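PDB 1YR2: prolyl oligopeptidase from Novosphingobium capsulatum, which probably cleaves oligopeptides on the carboxyl side of proline, and far less readily of alanine, as a serine endopeptidase of the prolyl oligopeptidase family. Local coordinates for residues Q132-V137 against G148-D153; V191-V196 against D204-V209. All blocks are in the same frame, centred on the assembly; numbering follows the deposited sequence.

Contact 1. Residues Q132-V137 against G148-D153; sequences QSQLLV and GRVLLD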
loop_
_atom_site.group_PDB
_atom_site.type_symbol
_atom_site.label_atom_id
_atom_site.label_comp_id
_atom_site.label_asym_id
_atom_site.label_seq_id
_atom_site.Cartn_x
_atom_site.Cartn_y
_atom_site.Cartn_z
ATOM N N GLN A 132 -5.730 -17.792 -7.746
ATOM C CA GLN A 132 -5.647 -16.782 -8.796
ATOM C C GLN A 132 -7.044 -16.374 -9.232
ATOM O O GLN A 132 -7.936 -17.179 -9.261
ATOM C CB GLN A 132 -4.884 -17.285 -10.040
ATOM C CG GLN A 132 -3.407 -17.702 -9.840
ATOM C CD GLN A 132 -2.812 -18.258 -11.131
ATOM O OE1 GLN A 132 -2.607 -17.506 -12.076
ATOM N NE2 GLN A 132 -2.577 -19.569 -11.191
ATOM N N SER A 133 -7.214 -15.118 -9.601
ATOM C CA SER A 133 -8.471 -14.678 -10.174
ATOM C C SER A 133 -8.727 -15.338 -11.523
ATOM O O SER A 133 -7.791 -15.648 -12.259
ATOM C CB SER A 133 -8.449 -13.188 -10.385
ATOM O OG SER A 133 -8.598 -12.520 -9.179
ATOM N N GLN A 134 -10.007 -15.548 -11.846
ATOM C CA GLN A 134 -10.414 -15.902 -13.188
ATOM C C GLN A 134 -10.549 -14.626 -14.013
ATOM O O GLN A 134 -10.671 -13.573 -13.452
ATOM C CB GLN A 134 -11.786 -16.544 -13.145
ATOM C CG GLN A 134 -11.868 -17.831 -12.290
ATOM C CD GLN A 134 -13.291 -18.379 -12.135
ATOM O OE1 GLN A 134 -14.224 -17.606 -12.040
ATOM N NE2 GLN A 134 -13.446 -19.712 -12.073
ATOM N N LEU A 135 -10.530 -14.791 -15.336
ATOM C CA LEU A 135 -10.895 -13.732 -16.286
ATOM C C LEU A 135 -12.278 -14.101 -16.808
ATOM O O LEU A 135 -12.473 -15.162 -17.437
ATOM C CB LEU A 135 -9.906 -13.657 -17.447
ATOM C CG LEU A 135 -10.205 -12.482 -18.405
ATOM C CD1 LEU A 135 -10.236 -11.193 -17.688
ATOM C CD2 LEU A 135 -9.187 -12.524 -19.554
ATOM N N LEU A 136 -13.203 -13.212 -16.519
ATOM C CA LEU A 136 -14.575 -13.267 -16.999
ATOM C C LEU A 136 -14.857 -12.300 -18.123
ATOM O O LEU A 136 -14.207 -11.244 -18.301
ATOM C CB LEU A 136 -15.556 -12.951 -15.863
ATOM C CG LEU A 136 -15.407 -13.769 -14.595
ATOM C CD1 LEU A 136 -16.608 -13.563 -13.764
ATOM C CD2 LEU A 136 -15.181 -15.220 -14.903
ATOM N N VAL A 137 -15.860 -12.676 -18.902
ATOM C CA VAL A 137 -16.309 -11.860 -20.007
ATOM C C VAL A 137 -17.819 -11.930 -20.086
ATOM O O VAL A 137 -18.444 -12.943 -19.772
ATOM C CB VAL A 137 -15.707 -12.361 -21.345
ATOM C CG1 VAL A 137 -16.187 -13.779 -21.668
ATOM C CG2 VAL A 137 -16.031 -11.397 -22.473
ATOM N N GLY A 148 -20.624 -13.385 -15.154
ATOM C CA GLY A 148 -19.831 -13.469 -16.361
ATOM C C GLY A 148 -19.434 -14.890 -16.692
ATOM O O GLY A 148 -19.460 -15.731 -15.831
ATOM N N ARG A 149 -19.050 -15.099 -17.941
ATOM C CA ARG A 149 -18.562 -16.388 -18.434
ATOM C C ARG A 149 -17.057 -16.479 -18.170
ATOM O O ARG A 149 -16.320 -15.501 -18.366
ATOM C CB ARG A 149 -18.877 -16.494 -19.932
ATOM C CG ARG A 149 -18.194 -17.622 -20.651
ATOM C CD ARG A 149 -18.690 -17.823 -22.048
ATOM N NE ARG A 149 -18.696 -16.593 -22.879
ATOM C CZ ARG A 149 -17.753 -16.251 -23.761
ATOM N NH1 ARG A 149 -16.647 -16.986 -23.902
ATOM N NH2 ARG A 149 -17.914 -15.145 -24.496
ATOM N N VAL A 150 -16.599 -17.631 -17.697
ATOM C CA VAL A 150 -15.185 -17.833 -17.473
ATOM C C VAL A 150 -14.465 -17.985 -18.805
ATOM O O VAL A 150 -14.668 -18.933 -19.547
ATOM C CB VAL A 150 -14.922 -19.045 -16.605
ATOM C CG1 VAL A 150 -13.418 -19.306 -16.467
ATOM C CG2 VAL A 150 -15.627 -18.853 -15.242
ATOM N N LEU A 151 -13.611 -17.024 -19.085
ATOM C CA LEU A 151 -12.780 -16.992 -20.263
ATOM C C LEU A 151 -11.425 -17.632 -19.999
ATOM O O LEU A 151 -10.990 -18.433 -20.814
ATOM C CB LEU A 151 -12.621 -15.544 -20.750
ATOM C CG LEU A 151 -11.896 -15.385 -22.083
ATOM C CD1 LEU A 151 -12.559 -16.190 -23.242
ATOM C CD2 LEU A 151 -11.826 -13.906 -22.445
ATOM N N LEU A 152 -10.748 -17.269 -18.906
ATOM C CA LEU A 152 -9.598 -18.033 -18.414
ATOM C C LEU A 152 -9.756 -18.394 -16.951
ATOM O O LEU A 152 -10.217 -17.582 -16.155
ATOM C CB LEU A 152 -8.296 -17.237 -18.578
ATOM C CG LEU A 152 -7.946 -16.656 -19.950
ATOM C CD1 LEU A 152 -6.813 -15.650 -19.802
ATOM C CD2 LEU A 152 -7.580 -17.791 -20.861
ATOM N N ASP A 153 -9.406 -19.634 -16.594
ATOM C CA ASP A 153 -9.310 -20.022 -15.205
ATOM C C ASP A 153 -7.927 -20.600 -14.895
ATOM O O ASP A 153 -7.699 -21.799 -15.013
ATOM C CB ASP A 153 -10.374 -21.015 -14.819
ATOM C CG ASP A 153 -10.439 -21.206 -13.309
ATOM O OD1 ASP A 153 -9.467 -20.826 -12.604
ATOM O OD2 ASP A 153 -11.439 -21.664 -12.734
#

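Contact 2. Residues V191-V196 against D204-V209; sequences VKFVGV and DELKWV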
loop_
_atom_site.group_PDB
_atom_site.type_symbol
_atom_site.label_atom_id
_atom_site.label_comp_id
_atom_site.label_asym_id
_atom_site.label_seq_id
_atom_site.Cartn_x
_atom_site.Cartn_y
_atom_site.Cartn_z
ATOM N N VAL A 191 3.300 -15.994 -24.520
ATOM C CA VAL A 191 2.054 -15.308 -24.836
ATOM C C VAL A 191 1.167 -16.212 -25.658
ATOM O O VAL A 191 1.608 -16.781 -26.605
ATOM C CB VAL A 191 2.300 -14.012 -25.567
ATOM C CG1 VAL A 191 0.993 -13.356 -25.948
ATOM C CG2 VAL A 191 3.137 -13.053 -24.663
ATOM N N LYS A 192 -0.080 -16.372 -25.250
ATOM C CA LYS A 192 -1.043 -17.282 -25.889
ATOM C C LYS A 192 -2.278 -16.432 -26.225
ATOM O O LYS A 192 -2.413 -15.284 -25.796
ATOM C CB LYS A 192 -1.443 -18.379 -24.916
ATOM C CG LYS A 192 -0.331 -19.341 -24.601
ATOM C CD LYS A 192 -0.768 -20.459 -23.696
ATOM C CE LYS A 192 0.456 -21.182 -23.176
ATOM N NZ LYS A 192 0.124 -22.439 -22.473
ATOM N N PHE A 193 -3.194 -17.016 -26.962
ATOM C CA PHE A 193 -4.367 -16.300 -27.426
ATOM C C PHE A 193 -5.592 -17.230 -27.295
ATOM O O PHE A 193 -5.522 -18.443 -27.515
ATOM C CB PHE A 193 -4.178 -15.872 -28.895
ATOM C CG PHE A 193 -2.981 -14.979 -29.159
ATOM C CD1 PHE A 193 -1.707 -15.507 -29.341
ATOM C CD2 PHE A 193 -3.141 -13.582 -29.247
ATOM C CE1 PHE A 193 -0.626 -14.686 -29.558
ATOM C CE2 PHE A 193 -2.086 -12.758 -29.513
ATOM C CZ PHE A 193 -0.823 -13.275 -29.668
ATOM N N VAL A 194 -6.737 -16.620 -27.009
ATOM C CA VAL A 194 -8.011 -17.318 -27.010
ATOM C C VAL A 194 -9.017 -16.501 -27.851
ATOM O O VAL A 194 -8.936 -15.266 -27.943
ATOM C CB VAL A 194 -8.473 -17.525 -25.552
ATOM C CG1 VAL A 194 -8.738 -16.219 -24.848
ATOM C CG2 VAL A 194 -9.662 -18.377 -25.454
ATOM N N GLY A 195 -9.899 -17.210 -28.551
ATOM C CA GLY A 195 -11.030 -16.598 -29.218
ATOM C C GLY A 195 -12.100 -16.353 -28.181
ATOM O O GLY A 195 -12.445 -17.196 -27.363
ATOM N N VAL A 196 -12.637 -15.164 -28.188
ATOM C CA VAL A 196 -13.497 -14.772 -27.107
ATOM C C VAL A 196 -14.887 -15.404 -27.210
ATOM O O VAL A 196 -15.451 -15.823 -26.187
ATOM C CB VAL A 196 -13.594 -13.241 -27.027
ATOM C CG1 VAL A 196 -14.615 -12.822 -26.035
ATOM C CG2 VAL A 196 -12.220 -12.632 -26.646
ATOM N N ASP A 204 -1.421 -19.873 -31.884
ATOM C CA ASP A 204 -0.249 -18.961 -31.774
ATOM C C ASP A 204 0.280 -18.956 -30.371
ATOM O O ASP A 204 -0.512 -18.869 -29.385
ATOM C CB ASP A 204 -0.597 -17.500 -32.094
ATOM C CG ASP A 204 -1.280 -17.316 -33.441
ATOM O OD1 ASP A 204 -2.330 -17.997 -33.716
ATOM O OD2 ASP A 204 -0.843 -16.481 -34.268
ATOM N N GLU A 205 1.602 -19.080 -30.272
ATOM C CA GLU A 205 2.279 -18.907 -29.016
ATOM C C GLU A 205 3.555 -18.168 -29.282
ATOM O O GLU A 205 4.282 -18.445 -30.278
ATOM C CB GLU A 205 2.583 -20.219 -28.308
ATOM C CG GLU A 205 1.401 -21.122 -27.984
ATOM C CD GLU A 205 1.801 -22.230 -27.023
ATOM O OE1 GLU A 205 3.016 -22.471 -26.857
ATOM O OE2 GLU A 205 0.903 -22.845 -26.424
ATOM N N LEU A 206 3.865 -17.235 -28.392
ATOM C CA LEU A 206 5.062 -16.431 -28.520
ATOM C C LEU A 206 5.963 -16.823 -27.364
ATOM O O LEU A 206 5.535 -16.789 -26.183
ATOM C CB LEU A 206 4.750 -14.924 -28.477
ATOM C CG LEU A 206 3.755 -14.405 -29.536
ATOM C CD1 LEU A 206 3.494 -12.967 -29.293
ATOM C CD2 LEU A 206 4.245 -14.561 -30.950
ATOM N N LYS A 207 7.203 -17.195 -27.703
ATOM C CA LYS A 207 8.213 -17.581 -26.727
ATOM C C LYS A 207 9.264 -16.476 -26.604
ATOM O O LYS A 207 9.360 -15.572 -27.439
ATOM C CB LYS A 207 8.870 -18.942 -27.115
ATOM C CG LYS A 207 7.921 -20.145 -27.107
ATOM C CD LYS A 207 7.326 -20.345 -25.728
ATOM C CE LYS A 207 6.632 -21.707 -25.531
ATOM N NZ LYS A 207 6.376 -21.895 -24.062
ATOM N N TRP A 208 9.985 -16.539 -25.486
ATOM C CA TRP A 208 11.093 -15.640 -25.116
ATOM C C TRP A 208 10.655 -14.230 -24.839
ATOM O O TRP A 208 11.415 -13.271 -24.974
ATOM C CB TRP A 208 12.229 -15.693 -26.132
ATOM C CG TRP A 208 12.544 -17.089 -26.479
ATOM C CD1 TRP A 208 12.306 -17.707 -27.678
ATOM C CD2 TRP A 208 13.065 -18.087 -25.603
ATOM N NE1 TRP A 208 12.694 -19.022 -27.610
ATOM C CE2 TRP A 208 13.166 -19.288 -26.350
ATOM C CE3 TRP A 208 13.494 -18.086 -24.263
ATOM C CZ2 TRP A 208 13.649 -20.483 -25.797
ATOM C CZ3 TRP A 208 13.984 -19.275 -23.704
ATOM C CH2 TRP A 208 14.059 -20.458 -24.477
ATOM N N VAL A 209 9.409 -14.109 -24.409
ATOM C CA VAL A 209 8.850 -12.819 -24.046
ATOM C C VAL A 209 9.302 -12.601 -22.609
ATOM O O VAL A 209 9.319 -13.539 -21.804
ATOM C CB VAL A 209 7.345 -12.904 -24.120
ATOM C CG1 VAL A 209 6.699 -11.667 -23.572
ATOM C CG2 VAL A 209 6.895 -13.183 -25.556
HETATM O O HOH W 1 -2.593 -19.647 -27.810
#

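Contact 1. Residues Q132-V137 against G148-D153
Leu135, Leu151 and Leu152 form the apolar centre, with CD2 of Leu135 lying 3.9 Å from CD1 of Leu152 and a little farther from CD2 of Leu151. All three side chains run side by side in the same direction. The CG of Leu135 stands anti to the backbone N (chi1 -176°), and the leucine packs on Trp168 and Leu177 of the following four-stranded sheet. On the other face, CD2 of Leu136 lies 3.7 Å from CG2 of Val150. Two leucines can oppose one because the edge strand bulges: Leu151 and Leu152 both face Leu135 in a classic beta bulge, and the carbonyl oxygen of Leu135 accepts two N-H groups, from Leu151 N at 2.7 Å, nearly along the C=O axis, and from Leu152 N at 3.1 Å, on a lone pair. The bulge lies in the hairpin of strands 134-139 and 149-152, the third and fourth strands of an antiparallel sheet in the N-terminal beta-propeller domain. Beyond it Val137 and Arg149 form a regular hydrogen-bonded pair. Here CG1 of Val137 sits over the centre of one face of the Arg149 guanidinium, 3.6 Å from CZ, while its NH1 hydrogen-bonds to the carbonyl O of Val196. At the opposite end Gln134 sends an extended chain across Asp153, and its NE2 donates to Asp153 OD2 (2.9 Å, 163° at the hydrogen). The bond lies near the amide plane but reaches the carboxylate from above, the two planes being 86° apart. An alanine in place of Gln134 would remove this amide and would probably leave the Asp153 carboxylate less firmly oriented. Asp153 OD1 accepts from Asn155 ND2.

Contact 2. Residues V191-V196 against D204-V209
Strands 188-195 and 204-210 are the third and fourth strands of a four-stranded antiparallel sheet, a blade of the N-terminal beta-propeller, and this contact joins the outermost strand to its neighbour. The N-to-C directions of the short strand segments differ by 163°, close to antiparallel. Val191 and Leu206 form a hydrogen-bonded pair: Val191 N donates to Leu206 O on a lone pair, Leu206 N returns the bond to Val191 O, and each spans 2.9 Å. The same Val191 oxygen also receives a CA-H contact from Glu205. Above this pair the two side chains lie alongside each other, CB of Val191 being 3.9 Å from CB of Leu206. CG1 of Val191 is anti to the backbone N (chi1 177°), which leaves CG2 beside that nitrogen to meet CG2 of Val209, whose side chain crosses at about a right angle after the chain has turned a corner at Trp208. Tyr224 of strand 221-226 packs against both Leu206 and Val209. The other face carries Lys192 and Glu205, extended side by side. Their charged ends, Lys192 NZ and Glu205 OE2, are 4.0 Å apart, too far for a salt bridge, and OE2 lies nearer the lysine CE. Toward Asp204 the direct backbone bonding gives way to a water that accepts from Phe193 N at 2.8 Å and lies 2.7 Å from Asp204 O, to which it probably donates. Asp204 directs OD2 to His248 and the backbone N of Gly251, outside the strand pair. Its CB rests against CD1 and CE1 of the Phe193 ring, the carboxylate and ring planes lying 69° apart, and its carbonyl oxygen meets the edge of that ring in plane, 3.6 Å from CD1.

In the fold
Both contacts pair the third and fourth strands of a propeller sheet, and the two sheets follow one another along the chain, with contact centres about 17 Å apart. Contact 2 is the more buried; contact 1 is partly buried, and its polar side chains, the Gln134 to Asp153 pair and the Arg149 guanidinium, lie toward its ends. Contact 2 instead sets a buried apolar face of Val191, Leu206 and Val209 against one with Lys192 and Glu205, whose charges stay short of a salt bridge. Contact 1 has six direct hydrogen bonds, contact 2 two and a water bridge. Besides the polar link from Arg149 to Val196, Val196 CG1 packs on Val137 CG2 and Leu151 CD1 touches Val194 CG1.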